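Adhesion G-protein coupled receptor G6 (Danio rerio, PDB 6V55) probably couples cell adhesion to G-protein signalling during myelination, through a large extracellular region that binds calcium. Local coordinates at residues Gly57-Tyr60 / Asp61-Val64; Val64-Gly68 / Thr69-Lys73; Asp203-Ala206 / Thr207-Leu211; Ala363-Ser366 / Gln367-Gln371; Pro430-Gly433 / Asn434-Leu438. One frame throughout, in Å; residues are numbered along the deposited sequence.

Contact 1: Gly57-Tyr60 / Asp61-Val64. With CA (calcium ion), chain C.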
loop_
_atom_site.group_PDB
_atom_site.type_symbol
_atom_site.label_atom_id
_atom_site.label_comp_id
_atom_site.label_asym_id
_atom_site.label_seq_id
_atom_site.Cartn_x
_atom_site.Cartn_y
_atom_site.Cartn_z
ATOM N N GLY A 57 9.527 -7.236 -10.531
ATOM C CA GLY A 57 8.212 -7.708 -10.150
ATOM C C GLY A 57 7.734 -7.218 -8.802
ATOM O O GLY A 57 6.749 -7.765 -8.281
ATOM N N CYS A 58 8.417 -6.211 -8.233
ATOM C CA CYS A 58 8.095 -5.558 -6.956
ATOM C C CYS A 58 7.982 -6.559 -5.790
ATOM O O CYS A 58 7.155 -6.400 -4.886
ATOM C CB CYS A 58 6.841 -4.678 -7.123
ATOM S SG CYS A 58 7.177 -3.020 -7.955
ATOM N N ILE A 59 8.828 -7.604 -5.815
ATOM C CA ILE A 59 8.656 -8.741 -4.913
ATOM C C ILE A 59 9.276 -8.527 -3.543
ATOM O O ILE A 59 9.207 -9.435 -2.698
ATOM C CB ILE A 59 9.230 -10.047 -5.510
ATOM C CG1 ILE A 59 10.751 -9.995 -5.595
ATOM C CG2 ILE A 59 8.658 -10.336 -6.891
ATOM C CD1 ILE A 59 11.387 -11.373 -5.562
ATOM N N TYR A 60 9.858 -7.354 -3.279
ATOM C CA TYR A 60 10.418 -7.061 -1.959
ATOM C C TYR A 60 9.440 -6.189 -1.175
ATOM O O TYR A 60 8.726 -6.707 -0.311
ATOM C CB TYR A 60 11.787 -6.387 -2.071
ATOM C CG TYR A 60 12.914 -7.290 -2.568
ATOM C CD1 TYR A 60 12.764 -8.665 -2.613
ATOM C CD2 TYR A 60 14.131 -6.750 -2.987
ATOM C CE1 TYR A 60 13.783 -9.481 -3.077
ATOM C CE2 TYR A 60 15.153 -7.557 -3.450
ATOM C CZ TYR A 60 14.974 -8.917 -3.486
ATOM O OH TYR A 60 15.990 -9.736 -3.927
ATOM N N ASP A 61 9.383 -4.883 -1.445
ATOM C CA ASP A 61 8.330 -4.036 -0.903
ATOM C C ASP A 61 7.451 -3.587 -2.049
ATOM O O ASP A 61 7.964 -3.179 -3.089
ATOM C CB ASP A 61 8.873 -2.785 -0.206
ATOM C CG ASP A 61 9.943 -3.092 0.824
ATOM O OD1 ASP A 61 10.039 -4.265 1.227
ATOM O OD2 ASP A 61 10.687 -2.161 1.226
ATOM N N ARG A 62 6.132 -3.612 -1.866
ATOM C CA ARG A 62 5.235 -3.169 -2.930
ATOM C C ARG A 62 4.061 -2.398 -2.345
ATOM O O ARG A 62 3.665 -2.612 -1.198
ATOM C CB ARG A 62 4.721 -4.348 -3.781
ATOM C CG ARG A 62 3.877 -5.351 -3.035
ATOM C CD ARG A 62 3.178 -6.334 -3.989
ATOM N NE ARG A 62 4.120 -7.125 -4.778
ATOM C CZ ARG A 62 3.843 -8.287 -5.375
ATOM N NH1 ARG A 62 2.628 -8.839 -5.292
ATOM N NH2 ARG A 62 4.806 -8.908 -6.056
ATOM N N VAL A 63 3.531 -1.476 -3.140
ATOM C CA VAL A 63 2.244 -0.834 -2.892
ATOM C C VAL A 63 1.303 -1.321 -3.980
ATOM O O VAL A 63 1.655 -1.251 -5.160
ATOM C CB VAL A 63 2.350 0.699 -2.914
ATOM C CG1 VAL A 63 0.969 1.362 -2.958
ATOM C CG2 VAL A 63 3.084 1.167 -1.707
ATOM N N VAL A 64 0.126 -1.834 -3.590
ATOM C CA VAL A 64 -0.933 -2.230 -4.522
ATOM C C VAL A 64 -2.056 -1.196 -4.457
ATOM O O VAL A 64 -2.530 -0.870 -3.363
ATOM C CB VAL A 64 -1.466 -3.634 -4.184
ATOM C CG1 VAL A 64 -2.629 -3.998 -5.089
ATOM C CG2 VAL A 64 -0.357 -4.681 -4.299
HETATM CA CA CA C . 12.141 -4.045 2.582
HETATM O O HOH W 1 9.774 -4.461 -4.036
HETATM O O HOH W 2 11.179 -3.826 4.943
#
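Arg62 folds back over the loop that precedes it and takes hold of Cys58 by its backbone oxygen. NE of Arg62 donates to Cys58 O at 3.1 Å with an N-H...O angle of 167°, nearly straight; the acceptor lies close to the guanidinium plane, whereas NE itself stands well above the plane of the carbonyl. A bend in the arginine chain about CG-CD (chi3 61°) brings NE round to this oxygen. NH2 of Arg62 adds a weak bond to Gly57 O at 3.2 Å, an oxygen that Lys73 also reaches, and CB of Arg62 rests 4.0 Å from CB of Cys58, whose sulfur is bonded to Cys75. This loop leads into strand 62-66 of a CUB domain and carries one ligand of its calcium site. Asp61 grips the metal with both carboxylate oxygens, OD1 at 2.5 Å and OD2 at 2.7 Å from the calcium; Glu53, Asp98, the carbonyls of Ser100 and Val101 and a water supply the remaining bonds. Tyr25 OH hydrogen-bonds OD2 of Asp61 as a second-shell group. Beside Asp61, Tyr60 N donates to another water at 3.0 Å, while the Tyr60 ring leads away to a cation-pi contact with Lys477.

Contact 2: Val64-Gly68 / Thr69-Lys73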
loop_
_atom_site.group_PDB
_atom_site.type_symbol
_atom_site.label_atom_id
_atom_site.label_comp_id
_atom_site.label_asym_id
_atom_site.label_seq_id
_atom_site.Cartn_x
_atom_site.Cartn_y
_atom_site.Cartn_z
ATOM N N VAL A 64 0.126 -1.834 -3.590
ATOM C CA VAL A 64 -0.933 -2.230 -4.522
ATOM C C VAL A 64 -2.056 -1.196 -4.457
ATOM O O VAL A 64 -2.530 -0.870 -3.363
ATOM C CB VAL A 64 -1.466 -3.634 -4.184
ATOM C CG1 VAL A 64 -2.629 -3.998 -5.089
ATOM C CG2 VAL A 64 -0.357 -4.681 -4.299
ATOM N N VAL A 65 -2.474 -0.659 -5.610
ATOM C CA VAL A 65 -3.635 0.236 -5.692
ATOM C C VAL A 65 -4.786 -0.518 -6.348
ATOM O O VAL A 65 -4.684 -0.939 -7.507
ATOM C CB VAL A 65 -3.337 1.524 -6.473
ATOM C CG1 VAL A 65 -4.577 2.417 -6.484
ATOM C CG2 VAL A 65 -2.149 2.255 -5.871
ATOM N N LYS A 66 -5.893 -0.660 -5.619
ATOM C CA LYS A 66 -7.016 -1.504 -6.024
ATOM C C LYS A 66 -8.252 -0.631 -6.234
ATOM O O LYS A 66 -8.743 0.008 -5.296
ATOM C CB LYS A 66 -7.284 -2.590 -4.975
ATOM C CG LYS A 66 -7.621 -3.958 -5.548
ATOM C CD LYS A 66 -7.472 -5.081 -4.508
ATOM C CE LYS A 66 -8.726 -5.293 -3.645
ATOM N NZ LYS A 66 -8.450 -6.120 -2.394
ATOM N N THR A 67 -8.745 -0.586 -7.456
ATOM C CA THR A 67 -10.085 -0.091 -7.693
ATOM C C THR A 67 -10.983 -1.281 -8.016
ATOM O O THR A 67 -10.581 -2.443 -7.881
ATOM C CB THR A 67 -10.079 0.975 -8.781
ATOM O OG1 THR A 67 -11.427 1.230 -9.190
ATOM C CG2 THR A 67 -9.231 0.543 -9.960
ATOM N N GLY A 68 -12.219 -0.998 -8.429
ATOM C CA GLY A 68 -13.209 -2.048 -8.616
ATOM C C GLY A 68 -12.943 -2.957 -9.797
ATOM O O GLY A 68 -13.459 -4.080 -9.828
ATOM N N THR A 69 -12.113 -2.514 -10.746
ATOM C CA THR A 69 -11.874 -3.242 -11.979
ATOM C C THR A 69 -10.410 -3.564 -12.254
ATOM O O THR A 69 -10.142 -4.402 -13.124
ATOM C CB THR A 69 -12.435 -2.456 -13.172
ATOM O OG1 THR A 69 -12.067 -1.079 -13.038
ATOM C CG2 THR A 69 -13.953 -2.574 -13.223
ATOM N N SER A 70 -9.456 -2.934 -11.567
ATOM C CA SER A 70 -8.059 -3.264 -11.792
ATOM C C SER A 70 -7.316 -3.309 -10.465
ATOM O O SER A 70 -7.868 -3.046 -9.394
ATOM C CB SER A 70 -7.382 -2.283 -12.756
ATOM O OG SER A 70 -7.756 -0.942 -12.503
ATOM N N ASP A 71 -6.028 -3.615 -10.569
ATOM C CA ASP A 71 -5.160 -3.992 -9.467
ATOM C C ASP A 71 -3.754 -3.769 -9.994
ATOM O O ASP A 71 -3.378 -4.396 -10.990
ATOM C CB ASP A 71 -5.405 -5.461 -9.092
ATOM C CG ASP A 71 -4.596 -5.933 -7.889
ATOM O OD1 ASP A 71 -3.353 -6.099 -7.987
ATOM O OD2 ASP A 71 -5.224 -6.185 -6.837
ATOM N N ALA A 72 -2.968 -2.887 -9.385
ATOM C CA ALA A 72 -1.623 -2.688 -9.890
ATOM C C ALA A 72 -0.623 -2.508 -8.759
ATOM O O ALA A 72 -0.899 -1.785 -7.796
ATOM C CB ALA A 72 -1.574 -1.492 -10.815
ATOM N N LYS A 73 0.556 -3.132 -8.901
ATOM C CA LYS A 73 1.621 -3.070 -7.903
ATOM C C LYS A 73 2.667 -2.034 -8.297
ATOM O O LYS A 73 2.894 -1.782 -9.477
ATOM C CB LYS A 73 2.285 -4.433 -7.702
ATOM C CG LYS A 73 2.712 -5.138 -8.978
ATOM C CD LYS A 73 3.408 -6.465 -8.705
ATOM C CE LYS A 73 3.747 -7.174 -10.027
ATOM N NZ LYS A 73 4.515 -8.468 -9.817
#
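Val64-Lys66 and Asp71-Lys73 pair as the two arms of a local beta hairpin, which ends one side of the five-stranded sheet of the CUB domain. The short strand axes come within 4.7 Å and run at 166°, close to antiparallel. Val65 and Ala72 form the hydrogen-bonded pair: Val65 N donates to Ala72 O at 2.9 Å, and Ala72 N returns a bond to Val65 O at 3.2 Å. A weak bond from Thr67 N to Ser70 O continues the ladder to the turn, where CG2 of Thr67 meets OG of Ser70 at 3.3 Å. Val65 faces inward, onto Ile45 and Phe47 of the opposing sheet. The other face carries Val64, Lys66, Asp71 and Lys73. With CG anti to the backbone N (chi1 -177°), Asp71 lays its carboxylate against both neighbours on the facing strand: OD1 lies 3.7 Å from CG1 of Val64, and OD2 lies 3.4 Å from CD of Lys66. The Lys66 chain bends off beyond this point, leaving NZ 5.5 Å from OD2 of Asp71, so the two meet through methylene and oxygen, without a salt bridge. OD1 of Asp71 instead accepts from Ser335 OG and Gly336 N. Replacing Asp71 with alanine would probably leave those two donors without their shared acceptor and take away the carboxylate that CD of Lys66 rests against. Two donors on one carboxylate oxygen probably favour the ionised form of Asp71, which joins this face of the hairpin to Ser335 and Gly336.

Contact 3: Asp203-Ala206 / Thr207-Leu211; sequences DITA and TMKPL
From Thr205 to Thr207 the chain bends at Ala206 (psi -1°) and then extends through Thr207 and Met208 into strand 209-216. Thr205 holds the bend with its own side chain: Thr207 N donates to OG1 of Thr205 at 2.9 Å with an N-H...O angle of 164°. A side-chain hydroxyl accepting from the amide two residues further on is the defining bond of an ST turn. OG1 is placed for it by standing trans to N of Thr205 (chi1 165°), and this puts CG2 of Thr205 3.3 Å from the Thr207 carbonyl oxygen. The turn lies at the start of a strand in the six-stranded sheet of a pentraxin-family domain, a beta sandwich of the concanavalin type; Thr205 and Lys209 are hydrogen-bonded through their backbones to Arg154 and Ile152 of the adjacent strand 145-154. The open side of the bend is spanned by a salt bridge. Lys209 reaches back with a kink about its CG-CD bond and runs roughly perpendicular to the Asp203 side chain, and its NZ comes 2.8 Å from OD2 of Asp203, on the syn lone pair of that oxygen. A weak second bond links NZ of Lys209 to OD1 of Asp203 at 3.1 Å, so the ammonium sits asymmetrically across the carboxylate. Between the two clasps, CG2 of Thr205 lies 4.3 Å from CE of Lys209. NZ also forms a salt bridge with Glu227, and since the carboxylates of Asp203 and Glu227 approach each other, the lysine probably offsets their mutual repulsion. Both Asp203 and Lys209 lean on Phe226, while the Met208 side chain touches Phe269 and Tyr271.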
loop_
_atom_site.group_PDB
_atom_site.type_symbol
_atom_site.label_atom_id
_atom_site.label_comp_id
_atom_site.label_asym_id
_atom_site.label_seq_id
_atom_site.Cartn_x
_atom_site.Cartn_y
_atom_site.Cartn_z
ATOM N N ASP A 203 -40.195 10.576 -33.413
ATOM C CA ASP A 203 -38.819 10.379 -32.968
ATOM C C ASP A 203 -38.636 10.678 -31.469
ATOM O O ASP A 203 -37.694 11.375 -31.088
ATOM C CB ASP A 203 -37.888 11.229 -33.828
ATOM C CG ASP A 203 -36.535 10.560 -34.073
ATOM O OD1 ASP A 203 -35.882 10.143 -33.090
ATOM O OD2 ASP A 203 -36.127 10.456 -35.256
ATOM N N ILE A 204 -39.508 10.169 -30.581
ATOM C CA ILE A 204 -39.157 10.131 -29.162
ATOM C C ILE A 204 -38.844 8.673 -28.810
ATOM O O ILE A 204 -39.346 8.107 -27.829
ATOM C CB ILE A 204 -40.198 10.811 -28.222
ATOM C CG1 ILE A 204 -41.637 10.301 -28.260
ATOM C CG2 ILE A 204 -40.285 12.302 -28.514
ATOM C CD1 ILE A 204 -42.455 10.824 -27.089
ATOM N N THR A 205 -37.941 8.084 -29.605
ATOM C CA THR A 205 -37.330 6.773 -29.368
ATOM C C THR A 205 -36.594 6.707 -28.024
ATOM O O THR A 205 -36.207 7.722 -27.448
ATOM C CB THR A 205 -36.334 6.448 -30.488
ATOM O OG1 THR A 205 -35.496 5.350 -30.097
ATOM C CG2 THR A 205 -35.461 7.674 -30.824
ATOM N N ALA A 206 -36.398 5.478 -27.526
ATOM C CA ALA A 206 -35.630 5.290 -26.304
ATOM C C ALA A 206 -34.135 5.185 -26.565
ATOM O O ALA A 206 -33.367 5.020 -25.604
ATOM C CB ALA A 206 -36.114 4.053 -25.560
ATOM N N THR A 207 -33.718 5.242 -27.832
ATOM C CA THR A 207 -32.326 5.498 -28.177
ATOM C C THR A 207 -32.080 7.006 -28.157
ATOM O O THR A 207 -32.887 7.787 -28.683
ATOM C CB THR A 207 -31.991 4.920 -29.555
ATOM O OG1 THR A 207 -32.459 3.573 -29.625
ATOM C CG2 THR A 207 -30.463 4.944 -29.821
ATOM N N MET A 208 -30.979 7.415 -27.530
ATOM C CA MET A 208 -30.647 8.826 -27.503
ATOM C C MET A 208 -30.162 9.297 -28.863
ATOM O O MET A 208 -29.454 8.581 -29.579
ATOM C CB MET A 208 -29.574 9.119 -26.477
ATOM C CG MET A 208 -30.002 8.886 -25.083
ATOM S SD MET A 208 -29.076 10.024 -24.087
ATOM C CE MET A 208 -30.398 10.991 -23.428
ATOM N N LYS A 209 -30.525 10.534 -29.203
ATOM C CA LYS A 209 -30.034 11.132 -30.418
ATOM C C LYS A 209 -29.846 12.617 -30.145
ATOM O O LYS A 209 -30.653 13.220 -29.412
ATOM C CB LYS A 209 -30.981 10.910 -31.606
ATOM C CG LYS A 209 -30.429 9.965 -32.676
ATOM C CD LYS A 209 -31.292 9.994 -33.934
ATOM C CE LYS A 209 -32.699 9.459 -33.659
ATOM N NZ LYS A 209 -33.538 9.376 -34.901
ATOM N N PRO A 210 -28.769 13.215 -30.664
ATOM C CA PRO A 210 -28.556 14.654 -30.482
ATOM C C PRO A 210 -29.468 15.502 -31.361
ATOM O O PRO A 210 -29.887 15.103 -32.452
ATOM C CB PRO A 210 -27.077 14.841 -30.864
ATOM C CG PRO A 210 -26.770 13.709 -31.793
ATOM C CD PRO A 210 -27.618 12.564 -31.326
ATOM N N LEU A 211 -29.775 16.696 -30.849
ATOM C CA LEU A 211 -30.700 17.641 -31.465
ATOM C C LEU A 211 -30.289 19.053 -31.068
ATOM O O LEU A 211 -30.199 19.354 -29.874
ATOM C CB LEU A 211 -32.147 17.378 -31.021
ATOM C CG LEU A 211 -33.135 18.489 -31.416
ATOM C CD1 LEU A 211 -33.240 18.612 -32.943
ATOM C CD2 LEU A 211 -34.519 18.279 -30.794
#

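Contact 4: Ala363-Ser366 / Gln367-Gln371; sequences AIIS and QWLNQ. With NAG (2-acetamido-2-deoxy-beta-D-glucopyranose), chain J.
Ile365 and Leu369, one helical turn apart, run alongside each other in the same direction, with CG2 of the isoleucine 3.8 Å from CD1 of the leucine. The same CG2 of Ile365 approaches Trp368 at CE3, 4.2 Å away, so this one methyl touches both Leu369 and Trp368. The indole is swung out with CG opposite the backbone N (chi1 158°), which brings the ring edge to Ile365 O: that oxygen lies near the ring plane, 3.4 Å from CE3 of Trp368. It is also the acceptor of a regular helical bond, from Leu369 N at 2.8 Å. Such i to i+4 bonds repeat from Ala363 to Asn370 in helix 361-374 of the SEA domain, which packs across an antiparallel sheet; Ile365 reaches Ile385 and Tyr403 there, and Leu369 reaches Val382 and Leu407. NE1 of Trp368 has a weak bond to Ala429 O. On another flank, Asn370 is glycosylated: ND2 is bonded to C1 of the N-acetylglucosamine at 1.4 Å, in an Asn-Gln-Thr sequon completed by Thr372. OD1 of Asn370 accepts from Val382 N, which helps fix the amide's rotation. The acetyl methyl of the sugar, C8, comes back along the helix to within 3.6 Å of OG of Ser366.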
loop_
_atom_site.group_PDB
_atom_site.type_symbol
_atom_site.label_atom_id
_atom_site.label_comp_id
_atom_site.label_asym_id
_atom_site.label_seq_id
_atom_site.Cartn_x
_atom_site.Cartn_y
_atom_site.Cartn_z
ATOM N N ALA A 363 -21.460 -37.215 -20.300
ATOM C CA ALA A 363 -20.971 -36.891 -21.641
ATOM C C ALA A 363 -21.877 -35.882 -22.326
ATOM O O ALA A 363 -21.387 -34.933 -22.952
ATOM C CB ALA A 363 -20.858 -38.160 -22.489
ATOM N N ILE A 364 -23.194 -36.051 -22.162
ATOM C CA ILE A 364 -24.185 -35.179 -22.795
ATOM C C ILE A 364 -24.148 -33.793 -22.167
ATOM O O ILE A 364 -24.205 -32.781 -22.877
ATOM C CB ILE A 364 -25.595 -35.812 -22.699
ATOM C CG1 ILE A 364 -25.684 -37.162 -23.435
ATOM C CG2 ILE A 364 -26.663 -34.903 -23.275
ATOM C CD1 ILE A 364 -25.013 -37.205 -24.818
ATOM N N ILE A 365 -23.981 -33.730 -20.833
ATOM C CA ILE A 365 -23.934 -32.451 -20.115
ATOM C C ILE A 365 -22.664 -31.683 -20.456
ATOM O O ILE A 365 -22.723 -30.484 -20.776
ATOM C CB ILE A 365 -24.067 -32.673 -18.595
ATOM C CG1 ILE A 365 -25.526 -32.905 -18.236
ATOM C CG2 ILE A 365 -23.604 -31.468 -17.793
ATOM C CD1 ILE A 365 -25.710 -33.641 -16.935
ATOM N N SER A 366 -21.513 -32.368 -20.452
ATOM C CA SER A 366 -20.247 -31.699 -20.739
ATOM C C SER A 366 -20.146 -31.230 -22.199
ATOM O O SER A 366 -19.605 -30.148 -22.453
ATOM C CB SER A 366 -19.076 -32.607 -20.325
ATOM O OG SER A 366 -18.598 -33.405 -21.384
ATOM N N GLN A 367 -20.754 -31.944 -23.152
ATOM C CA GLN A 367 -20.725 -31.464 -24.532
ATOM C C GLN A 367 -21.725 -30.332 -24.766
ATOM O O GLN A 367 -21.411 -29.397 -25.519
ATOM C CB GLN A 367 -20.948 -32.640 -25.485
ATOM C CG GLN A 367 -20.959 -32.316 -26.941
ATOM C CD GLN A 367 -21.822 -33.304 -27.724
ATOM O OE1 GLN A 367 -21.374 -33.907 -28.710
ATOM N NE2 GLN A 367 -23.048 -33.521 -27.248
ATOM N N TRP A 368 -22.874 -30.363 -24.068
ATOM C CA TRP A 368 -23.804 -29.227 -24.026
ATOM C C TRP A 368 -23.172 -28.009 -23.385
ATOM O O TRP A 368 -23.425 -26.878 -23.820
ATOM C CB TRP A 368 -25.062 -29.597 -23.238
ATOM C CG TRP A 368 -25.862 -28.416 -22.660
ATOM C CD1 TRP A 368 -26.708 -27.596 -23.350
ATOM C CD2 TRP A 368 -25.907 -27.958 -21.291
ATOM N NE1 TRP A 368 -27.271 -26.658 -22.511
ATOM C CE2 TRP A 368 -26.806 -26.867 -21.241
ATOM C CE3 TRP A 368 -25.278 -28.357 -20.113
ATOM C CZ2 TRP A 368 -27.087 -26.177 -20.058
ATOM C CZ3 TRP A 368 -25.566 -27.669 -18.937
ATOM C CH2 TRP A 368 -26.465 -26.594 -18.922
ATOM N N LEU A 369 -22.355 -28.226 -22.339
ATOM C CA LEU A 369 -21.641 -27.125 -21.687
ATOM C C LEU A 369 -20.625 -26.498 -22.639
ATOM O O LEU A 369 -20.617 -25.279 -22.808
ATOM C CB LEU A 369 -20.955 -27.598 -20.392
ATOM C CG LEU A 369 -21.695 -27.524 -19.038
ATOM C CD1 LEU A 369 -21.160 -28.522 -18.032
ATOM C CD2 LEU A 369 -21.684 -26.133 -18.417
ATOM N N ASN A 370 -19.813 -27.337 -23.309
ATOM C CA ASN A 370 -18.875 -26.897 -24.348
ATOM C C ASN A 370 -19.583 -26.179 -25.497
ATOM O O ASN A 370 -19.128 -25.117 -25.940
ATOM C CB ASN A 370 -18.132 -28.107 -24.916
ATOM C CG ASN A 370 -16.800 -28.369 -24.256
ATOM O OD1 ASN A 370 -16.504 -27.842 -23.196
ATOM N ND2 ASN A 370 -15.981 -29.204 -24.907
ATOM N N GLN A 371 -20.719 -26.728 -25.962
ATOM C CA GLN A 371 -21.460 -26.135 -27.069
ATOM C C GLN A 371 -22.129 -24.814 -26.713
ATOM O O GLN A 371 -22.265 -23.962 -27.596
ATOM C CB GLN A 371 -22.553 -27.076 -27.584
ATOM C CG GLN A 371 -22.241 -27.823 -28.886
ATOM C CD GLN A 371 -22.065 -26.911 -30.099
ATOM O OE1 GLN A 371 -22.622 -25.805 -30.173
ATOM N NE2 GLN A 371 -21.270 -27.376 -31.058
HETATM C C1 NAG J . -14.655 -29.645 -24.525
HETATM C C2 NAG J . -14.389 -31.061 -25.111
HETATM C C3 NAG J . -12.929 -31.491 -24.860
HETATM C C4 NAG J . -11.950 -30.441 -25.380
HETATM C C5 NAG J . -12.244 -29.091 -24.720
HETATM C C6 NAG J . -11.352 -27.972 -25.206
HETATM C C7 NAG J . -16.058 -32.866 -25.310
HETATM C C8 NAG J . -16.960 -33.803 -24.562
HETATM N N2 NAG J . -15.317 -32.039 -24.559
HETATM O O3 NAG J . -12.672 -32.752 -25.476
HETATM O O4 NAG J . -10.605 -30.826 -25.115
HETATM O O5 NAG J . -13.603 -28.699 -24.993
HETATM O O6 NAG J . -10.542 -28.362 -26.308
HETATM O O7 NAG J . -15.999 -32.861 -26.539
#

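Contact 5: Pro430-Gly433 / Asn434-Leu438; sequences PAIG and NGLTL
Ile432 and Leu436 meet across a short beta hairpin whose first arm, about 431-433, is weakly bonded; they lie CB to CB at 4.0 Å, with their side chains crossing at a slant. The hairpin turns through a type II beta turn from Gly433 to Leu436, in which Gly435 has the positive phi (74°) expected at the third position and Leu436 N makes a weak bond to Gly433 O. From Ile432 the CG1 branch leaves beside the backbone N (chi1 -63°) and runs along the facing strand until CD1 lies 3.9 Å from CB of Leu438. Cutting Ile432 back to an alanine would probably open a gap beside Leu436 and Leu438. Backbone bonds position these side chains: Ile432 N donates to Leu436 O at 3.2 Å, and Leu438 N to Pro430 O at 3.1 Å with an N-H...O angle of 161°. Further out, strand 436-445 is hydrogen-bonded to strand 342-353 of the SEA-domain sheet, Ile432 and Leu438 resting on Val351 and Leu349, and helix 361-374 covers Ile432. At the turn, Asn434 O is held by Arg359. The Pro430 oxygen has a second visitor, the CA-H of Thr437, with CA of Thr437 3.4 Å from Pro430 O.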
loop_
_atom_site.group_PDB
_atom_site.type_symbol
_atom_site.label_atom_id
_atom_site.label_comp_id
_atom_site.label_asym_id
_atom_site.label_seq_id
_atom_site.Cartn_x
_atom_site.Cartn_y
_atom_site.Cartn_z
ATOM N N PRO A 430 -32.017 -24.642 -21.075
ATOM C CA PRO A 430 -32.171 -25.802 -20.191
ATOM C C PRO A 430 -32.322 -27.127 -20.920
ATOM O O PRO A 430 -32.018 -28.165 -20.315
ATOM C CB PRO A 430 -33.437 -25.469 -19.379
ATOM C CG PRO A 430 -33.761 -24.035 -19.690
ATOM C CD PRO A 430 -33.258 -23.857 -21.090
ATOM N N ALA A 431 -32.773 -27.145 -22.174
ATOM C CA ALA A 431 -32.900 -28.413 -22.884
ATOM C C ALA A 431 -31.527 -28.951 -23.267
ATOM O O ALA A 431 -30.978 -28.609 -24.325
ATOM C CB ALA A 431 -33.776 -28.265 -24.125
ATOM N N ILE A 432 -30.977 -29.785 -22.385
ATOM C CA ILE A 432 -29.612 -30.288 -22.532
ATOM C C ILE A 432 -29.558 -31.385 -23.595
ATOM O O ILE A 432 -28.778 -31.320 -24.553
ATOM C CB ILE A 432 -29.090 -30.797 -21.172
ATOM C CG1 ILE A 432 -29.019 -29.645 -20.156
ATOM C CG2 ILE A 432 -27.735 -31.472 -21.339
ATOM C CD1 ILE A 432 -29.091 -30.075 -18.708
ATOM N N GLY A 433 -30.352 -32.425 -23.408
ATOM C CA GLY A 433 -30.519 -33.493 -24.369
ATOM C C GLY A 433 -31.982 -33.846 -24.293
ATOM O O GLY A 433 -32.731 -33.121 -23.627
ATOM N N ASN A 434 -32.416 -34.916 -24.950
ATOM C CA ASN A 434 -33.805 -35.337 -24.820
ATOM C C ASN A 434 -33.992 -35.954 -23.438
ATOM O O ASN A 434 -33.200 -36.807 -23.023
ATOM C CB ASN A 434 -34.174 -36.332 -25.915
ATOM C CG ASN A 434 -35.668 -36.599 -25.975
ATOM O OD1 ASN A 434 -36.105 -37.705 -26.321
ATOM N ND2 ASN A 434 -36.466 -35.575 -25.653
ATOM N N GLY A 435 -34.989 -35.472 -22.695
ATOM C CA GLY A 435 -35.227 -35.966 -21.351
ATOM C C GLY A 435 -34.234 -35.499 -20.316
ATOM O O GLY A 435 -34.244 -36.007 -19.196
ATOM N N LEU A 436 -33.375 -34.548 -20.664
ATOM C CA LEU A 436 -32.344 -33.996 -19.797
ATOM C C LEU A 436 -32.603 -32.501 -19.691
ATOM O O LEU A 436 -32.753 -31.825 -20.706
ATOM C CB LEU A 436 -30.954 -34.274 -20.375
ATOM C CG LEU A 436 -29.753 -34.503 -19.462
ATOM C CD1 LEU A 436 -30.140 -35.134 -18.121
ATOM C CD2 LEU A 436 -28.740 -35.380 -20.200
ATOM N N THR A 437 -32.681 -31.985 -18.474
ATOM C CA THR A 437 -33.225 -30.652 -18.251
ATOM C C THR A 437 -32.501 -30.001 -17.092
ATOM O O THR A 437 -32.442 -30.588 -16.013
ATOM C CB THR A 437 -34.710 -30.730 -17.912
ATOM O OG1 THR A 437 -35.391 -31.386 -18.969
ATOM C CG2 THR A 437 -35.305 -29.359 -17.709
ATOM N N LEU A 438 -31.988 -28.789 -17.294
ATOM C CA LEU A 438 -31.364 -28.050 -16.201
ATOM C C LEU A 438 -32.442 -27.484 -15.270
ATOM O O LEU A 438 -33.325 -26.742 -15.715
ATOM C CB LEU A 438 -30.490 -26.934 -16.775
ATOM C CG LEU A 438 -29.751 -25.986 -15.837
ATOM C CD1 LEU A 438 -28.494 -26.645 -15.361
ATOM C CD2 LEU A 438 -29.423 -24.721 -16.570
#

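The five contacts fall in three domains; along the chain contact 2 begins on Val64, where contact 1 ends, and contacts 3, 4 and 5 follow in series. Contacts 1 and 2 belong to the CUB domain, share strand 62-66, and have centres about 13 Å apart; Lys73 NZ, 2.8 Å from Gly57 O in a probable hydrogen bond, ties the hairpin to the calcium-side loop. Contact 3, in the pentraxin-family domain, stands alone, about 22 Å from contact 2 between nearest atoms. Contacts 4 and 5 pair helix and hairpin of the SEA domain, centres about 11 Å apart, with CE2 of Trp368 3.7 Å from CG1 of Ile432. The wide spacing between domains fits an extended, multidomain extracellular region.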